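Local structure of Bcl-2 homolog (Gene 16?) (Murid herpesvirus 4, 4MI8) at residues Lys74-Leu79 against Asp118-Phe123; Asp82-Gly87 against Met130-Leu135. The protein binds host Beclin 1 to inhibit autophagy, also interacts with BAK1 and BAX, and protects infected cells against apoptosis. One frame throughout, in Å; residues are numbered along the deposited sequence.

Interaction 1 of 2, residues Lys74-Leu79 against Asp118-Phe123; sequences KLFTSL and DCMTHF
Phe-76 leaves its helix with CG anti to the carbonyl carbon (chi1 -72°), whereas Phe-123 has CG anti to its backbone N (chi1 -174°); these torsions direct the two CG atoms into the space between helices 68-81 and 111-126 of the Bcl-2 helical bundle, where the rings meet. The short helical segments run in the same sense, 28° apart and 11.4 Å between axes, too far for backbone contact, and the aromatic side chains fill the gap. The edge of Phe-76 is turned toward the face of Phe-123 in an edge-to-face pair, centroids 5.4 Å apart. Phe-76 CB also lies over a face of the Phe-123 ring, in a CH-pi contact 3.6 Å from its centroid. Farther out on Phe-76, CZ and CE2 meet CG of Met-120, whose side chain crosses at about a right angle and continues onto Phe-92 and Phe-93 of helix 86-103. The contact is apolar and largely buried, with no hydrogen bond between the segments. Toward the surface, Thr-77 turns its methyl to the edge of Phe-123, CG2 lying 3.5 Å from CE2, while its hydroxyl bonds back to Ser-73 O. Cys-119 SG completes the set at the rim of Phe-76, near the ring plane and 3.8 Å from CE2.

Interaction 2 of 2, residues Asp82-Gly87 against Met130-Leu135; sequences DVINSG and MNHFPL
Ile-84 packs against the imidazole of His-132 where the turn leading into helix 86-103 of the Bcl-2 fold meets segment 130-135, which follows helix 111-126. This is the close-packed part of the contact. Ile-84 CB stands over the ring in a CH-pi contact, 3.9 Å from its centroid and 20° off the ring normal. The methyl CG2, anti to the backbone N, reaches ND1 of His-132 at 3.4 Å, and the two side chains cross at about a right angle. Over a face of the same imidazole lies the carbonyl of Ile-84, its O 3.4 Å from CD2 of His-132 and displaced toward the rim. Backbone and side chain of one residue therefore share the ring, by van der Waals contact and without a hydrogen bond between the segments. His-132 itself remains exposed, so the packing forms at the protein surface.

The contact is sparser at Ser-86 and Phe-133, although their CA atoms are the nearest pair across the segments, 5.6 Å apart. Ser-86 CB approaches the carbonyl O of His-132 at 3.4 Å but comes only to 4.0 Å from CD2 of Phe-133. The Phe-133 ring is nevertheless buried, since it also packs on Ile-89 and Leu-45 and meets Trp-11 of helix 8-23 with the planes nearly perpendicular. Segment 130-135 is thereby joined to three helices of the bundle. Next to Ser-86, Asn-85 occupies the N-cap position of helix 86-103, its CB directed away from 130-135; the cap is made by its OD1, which accepts a hydrogen bond from the backbone N of Arg-88.

Overall arrangement
The two interactions, with centres about 14 Å apart, bring consecutive parts of the chain, helix 68-81 and then the turn into helix 86-103, against helix 111-126 and then residues 130-135. Interaction 1 is the more buried, about 10 Å from the centre of the chain, while interaction 2 lies at the surface, about 13 Å from it. In each, the earlier segment, 74-79 or 82-87, also reaches the bound Beclin 1 BH3 peptide, through residues largely distinct from those carrying the contact. Ser-78 hydrogen-bonds to the peptide and Leu-79 packs on an apolar side chain of it; Asp-82 OD1 forms a salt bridge with a basic side chain of the peptide. Arg-88 connects the two regions, bonding to Leu-79 O and pairing with Asp-82.

Interaction 1 of 2, residues Lys74-Leu79 against Asp118-Phe123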
loop_
_atom_site.group_PDB
_atom_site.type_symbol
_atom_site.label_atom_id
_atom_site.label_comp_id
_atom_site.label_asym_id
_atom_site.label_seq_id
_atom_site.Cartn_x
_atom_site.Cartn_y
_atom_site.Cartn_z
ATOM N N LYS A 74 11.906 -6.491 2.061
ATOM C CA LYS A 74 13.069 -6.129 1.234
ATOM C C LYS A 74 12.543 -5.137 0.151
ATOM O O LYS A 74 13.024 -3.987 0.066
ATOM C CB LYS A 74 13.703 -7.406 0.652
ATOM C CG LYS A 74 15.230 -7.505 0.652
ATOM C CD LYS A 74 15.799 -7.824 2.024
ATOM C CE LYS A 74 17.175 -8.497 1.871
ATOM N NZ LYS A 74 18.133 -8.501 3.038
ATOM N N LEU A 75 11.501 -5.541 -0.592
ATOM C CA LEU A 75 10.822 -4.598 -1.474
ATOM C C LEU A 75 10.565 -3.284 -0.764
ATOM O O LEU A 75 10.956 -2.238 -1.289
ATOM C CB LEU A 75 9.513 -5.131 -2.051
ATOM C CG LEU A 75 8.784 -4.133 -3.019
ATOM C CD1 LEU A 75 9.654 -3.681 -4.199
ATOM C CD2 LEU A 75 7.567 -4.849 -3.514
ATOM N N PHE A 76 9.983 -3.333 0.456
ATOM C CA PHE A 76 9.557 -2.075 1.123
ATOM C C PHE A 76 10.763 -1.224 1.390
ATOM O O PHE A 76 10.741 -0.013 1.144
ATOM C CB PHE A 76 8.741 -2.266 2.419
ATOM C CG PHE A 76 7.318 -2.780 2.216
ATOM C CD1 PHE A 76 6.573 -2.520 1.016
ATOM C CD2 PHE A 76 6.699 -3.480 3.229
ATOM C CE1 PHE A 76 5.229 -2.977 0.885
ATOM C CE2 PHE A 76 5.395 -3.957 3.089
ATOM C CZ PHE A 76 4.649 -3.693 1.928
ATOM N N THR A 77 11.833 -1.843 1.903
ATOM C CA THR A 77 13.037 -1.061 2.189
ATOM C C THR A 77 13.678 -0.415 0.919
ATOM O O THR A 77 14.065 0.764 0.979
ATOM C CB THR A 77 14.050 -1.822 3.124
ATOM O OG1 THR A 77 14.194 -3.175 2.673
ATOM C CG2 THR A 77 13.548 -1.840 4.627
ATOM N N SER A 78 13.759 -1.130 -0.217
ATOM C CA SER A 78 14.285 -0.473 -1.457
ATOM C C SER A 78 13.420 0.669 -1.900
ATOM O O SER A 78 13.909 1.768 -2.188
ATOM C CB SER A 78 14.626 -1.419 -2.642
ATOM O OG SER A 78 13.575 -2.301 -3.017
ATOM N N LEU A 79 12.109 0.447 -1.824
ATOM C CA LEU A 79 11.164 1.475 -2.178
ATOM C C LEU A 79 11.368 2.805 -1.380
ATOM O O LEU A 79 10.978 3.891 -1.868
ATOM C CB LEU A 79 9.767 0.855 -2.023
ATOM C CG LEU A 79 8.491 1.572 -2.304
ATOM C CD1 LEU A 79 8.534 1.948 -3.777
ATOM C CD2 LEU A 79 7.306 0.639 -1.959
ATOM N N ASP A 118 0.574 -6.786 9.695
ATOM C CA ASP A 118 1.626 -6.550 10.668
ATOM C C ASP A 118 2.833 -5.960 10.041
ATOM O O ASP A 118 3.355 -4.924 10.491
ATOM C CB ASP A 118 2.056 -7.865 11.362
ATOM C CG ASP A 118 1.031 -8.365 12.347
ATOM O OD1 ASP A 118 -0.007 -7.675 12.497
ATOM O OD2 ASP A 118 1.259 -9.437 12.973
ATOM N N CYS A 119 3.314 -6.672 9.027
ATOM C CA CYS A 119 4.442 -6.235 8.220
ATOM C C CYS A 119 4.224 -4.778 7.726
ATOM O O CYS A 119 5.083 -3.867 8.034
ATOM C CB CYS A 119 4.633 -7.177 7.023
ATOM S SG CYS A 119 5.837 -6.565 5.800
ATOM N N MET A 120 3.072 -4.531 7.051
ATOM C CA MET A 120 2.840 -3.152 6.530
ATOM C C MET A 120 2.748 -2.178 7.672
ATOM O O MET A 120 3.313 -1.087 7.588
ATOM C CB MET A 120 1.604 -3.038 5.630
ATOM C CG MET A 120 1.800 -3.691 4.277
ATOM S SD MET A 120 0.268 -3.590 3.297
ATOM C CE MET A 120 0.296 -1.823 2.941
ATOM N N THR A 121 2.046 -2.559 8.734
ATOM C CA THR A 121 1.873 -1.690 9.893
ATOM C C THR A 121 3.190 -1.458 10.628
ATOM O O THR A 121 3.434 -0.372 11.154
ATOM C CB THR A 121 0.841 -2.266 10.881
ATOM O OG1 THR A 121 -0.405 -2.476 10.206
ATOM C CG2 THR A 121 0.628 -1.310 12.044
ATOM N N HIS A 122 4.034 -2.484 10.662
ATOM C CA HIS A 122 5.310 -2.398 11.346
ATOM C C HIS A 122 6.302 -1.583 10.569
ATOM O O HIS A 122 7.231 -0.981 11.150
ATOM C CB HIS A 122 5.870 -3.791 11.609
ATOM C CG HIS A 122 5.047 -4.605 12.579
ATOM N ND1 HIS A 122 5.084 -5.950 12.607
ATOM C CD2 HIS A 122 4.149 -4.215 13.570
ATOM C CE1 HIS A 122 4.253 -6.400 13.566
ATOM N NE2 HIS A 122 3.682 -5.337 14.155
ATOM N N PHE A 123 6.130 -1.547 9.252
ATOM C CA PHE A 123 7.004 -0.824 8.406
ATOM C C PHE A 123 6.560 0.620 8.356
ATOM O O PHE A 123 7.391 1.513 8.464
ATOM C CB PHE A 123 7.058 -1.459 7.011
ATOM C CG PHE A 123 8.075 -0.825 6.130
ATOM C CD1 PHE A 123 7.844 0.453 5.610
ATOM C CD2 PHE A 123 9.318 -1.457 5.886
ATOM C CE1 PHE A 123 8.799 1.108 4.825
ATOM C CE2 PHE A 123 10.260 -0.827 5.069
ATOM C CZ PHE A 123 10.005 0.455 4.526
#

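Interaction 2 of 2, residues Asp82-Gly87 against Met130-Leu135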
loop_
_atom_site.group_PDB
_atom_site.type_symbol
_atom_site.label_atom_id
_atom_site.label_comp_id
_atom_site.label_asym_id
_atom_site.label_seq_id
_atom_site.Cartn_x
_atom_site.Cartn_y
_atom_site.Cartn_z
ATOM N N ASP A 82 16.305 5.514 -1.366
ATOM C CA ASP A 82 16.666 6.793 -1.950
ATOM C C ASP A 82 15.785 8.003 -1.538
ATOM O O ASP A 82 16.292 9.110 -1.494
ATOM C CB ASP A 82 16.772 6.649 -3.475
ATOM C CG ASP A 82 15.445 6.276 -4.114
ATOM O OD1 ASP A 82 14.825 5.227 -3.754
ATOM O OD2 ASP A 82 15.041 7.070 -4.982
ATOM N N VAL A 83 14.493 7.813 -1.233
ATOM C CA VAL A 83 13.621 8.944 -0.804
ATOM C C VAL A 83 12.300 8.487 -0.144
ATOM O O VAL A 83 11.791 7.376 -0.429
ATOM C CB VAL A 83 13.316 9.914 -1.985
ATOM C CG1 VAL A 83 12.514 9.229 -3.076
ATOM C CG2 VAL A 83 12.619 11.184 -1.510
ATOM N N ILE A 84 11.772 9.341 0.743
ATOM C CA ILE A 84 10.406 9.198 1.270
ATOM C C ILE A 84 9.532 10.347 0.792
ATOM O O ILE A 84 9.778 11.530 1.105
ATOM C CB ILE A 84 10.310 9.220 2.801
ATOM C CG1 ILE A 84 11.510 8.532 3.455
ATOM C CG2 ILE A 84 8.962 8.655 3.230
ATOM C CD1 ILE A 84 11.371 7.042 3.675
ATOM N N ASN A 85 8.513 9.995 0.023
ATOM C CA ASN A 85 7.504 10.974 -0.326
ATOM C C ASN A 85 6.160 10.280 -0.427
ATOM O O ASN A 85 6.065 9.062 -0.237
ATOM C CB ASN A 85 7.898 11.766 -1.575
ATOM C CG ASN A 85 7.925 10.911 -2.844
ATOM O OD1 ASN A 85 7.195 9.940 -2.981
ATOM N ND2 ASN A 85 8.777 11.290 -3.789
ATOM N N SER A 86 5.101 11.024 -0.699
ATOM C CA SER A 86 3.803 10.383 -0.611
ATOM C C SER A 86 3.544 9.450 -1.771
ATOM O O SER A 86 2.770 8.547 -1.644
ATOM C CB SER A 86 2.711 11.426 -0.468
ATOM O OG SER A 86 2.785 12.293 -1.580
ATOM N N GLY A 87 4.210 9.655 -2.892
ATOM C CA GLY A 87 4.106 8.793 -4.036
ATOM C C GLY A 87 4.724 7.442 -3.759
ATOM O O GLY A 87 4.216 6.400 -4.259
ATOM N N MET A 130 4.037 8.100 8.442
ATOM C CA MET A 130 2.966 9.063 8.781
ATOM C C MET A 130 3.478 10.447 8.562
ATOM O O MET A 130 2.699 11.335 8.211
ATOM C CB MET A 130 2.510 8.961 10.233
ATOM C CG MET A 130 3.625 8.617 11.187
ATOM S SD MET A 130 3.337 6.964 11.815
ATOM C CE MET A 130 4.542 5.891 11.044
ATOM N N ASN A 131 4.801 10.599 8.736
ATOM C CA ASN A 131 5.520 11.853 8.478
ATOM C C ASN A 131 5.351 12.487 7.080
ATOM O O ASN A 131 5.504 13.699 6.957
ATOM C CB ASN A 131 7.012 11.641 8.713
ATOM C CG ASN A 131 7.628 12.725 9.571
ATOM O OD1 ASN A 131 8.668 13.352 9.229
ATOM N ND2 ASN A 131 7.000 12.946 10.716
ATOM N N HIS A 132 5.050 11.697 6.064
ATOM C CA HIS A 132 5.010 12.177 4.699
ATOM C C HIS A 132 3.693 11.986 3.997
ATOM O O HIS A 132 3.648 11.730 2.800
ATOM C CB HIS A 132 6.085 11.469 3.928
ATOM C CG HIS A 132 7.462 11.959 4.212
ATOM N ND1 HIS A 132 8.253 11.380 5.101
ATOM C CD2 HIS A 132 8.182 13.000 3.668
ATOM C CE1 HIS A 132 9.420 12.013 5.136
ATOM N NE2 HIS A 132 9.378 12.999 4.250
ATOM N N PHE A 133 2.598 12.106 4.715
ATOM C CA PHE A 133 1.315 11.749 4.168
ATOM C C PHE A 133 0.219 12.254 5.056
ATOM O O PHE A 133 -0.274 11.528 5.883
ATOM C CB PHE A 133 1.219 10.220 4.055
ATOM C CG PHE A 133 0.167 9.753 3.108
ATOM C CD1 PHE A 133 -1.155 9.945 3.386
ATOM C CD2 PHE A 133 0.507 9.148 1.931
ATOM C CE1 PHE A 133 -2.116 9.536 2.517
ATOM C CE2 PHE A 133 -0.452 8.737 1.050
ATOM C CZ PHE A 133 -1.767 8.932 1.341
ATOM N N PRO A 134 -0.184 13.499 4.904
ATOM C CA PRO A 134 -1.191 13.982 5.853
ATOM C C PRO A 134 -2.565 13.582 5.427
ATOM O O PRO A 134 -2.737 13.221 4.297
ATOM C CB PRO A 134 -1.078 15.500 5.769
ATOM C CG PRO A 134 0.022 15.812 4.846
ATOM C CD PRO A 134 0.057 14.665 3.932
ATOM N N LEU A 135 -3.530 13.675 6.326
ATOM C CA LEU A 135 -4.930 13.289 6.024
ATOM C C LEU A 135 -5.919 14.386 6.449
ATOM O O LEU A 135 -5.556 15.264 7.227
ATOM C CB LEU A 135 -5.272 11.966 6.713
ATOM C CG LEU A 135 -4.488 10.743 6.252
ATOM C CD1 LEU A 135 -4.696 9.624 7.254
ATOM C CD2 LEU A 135 -4.958 10.358 4.858
#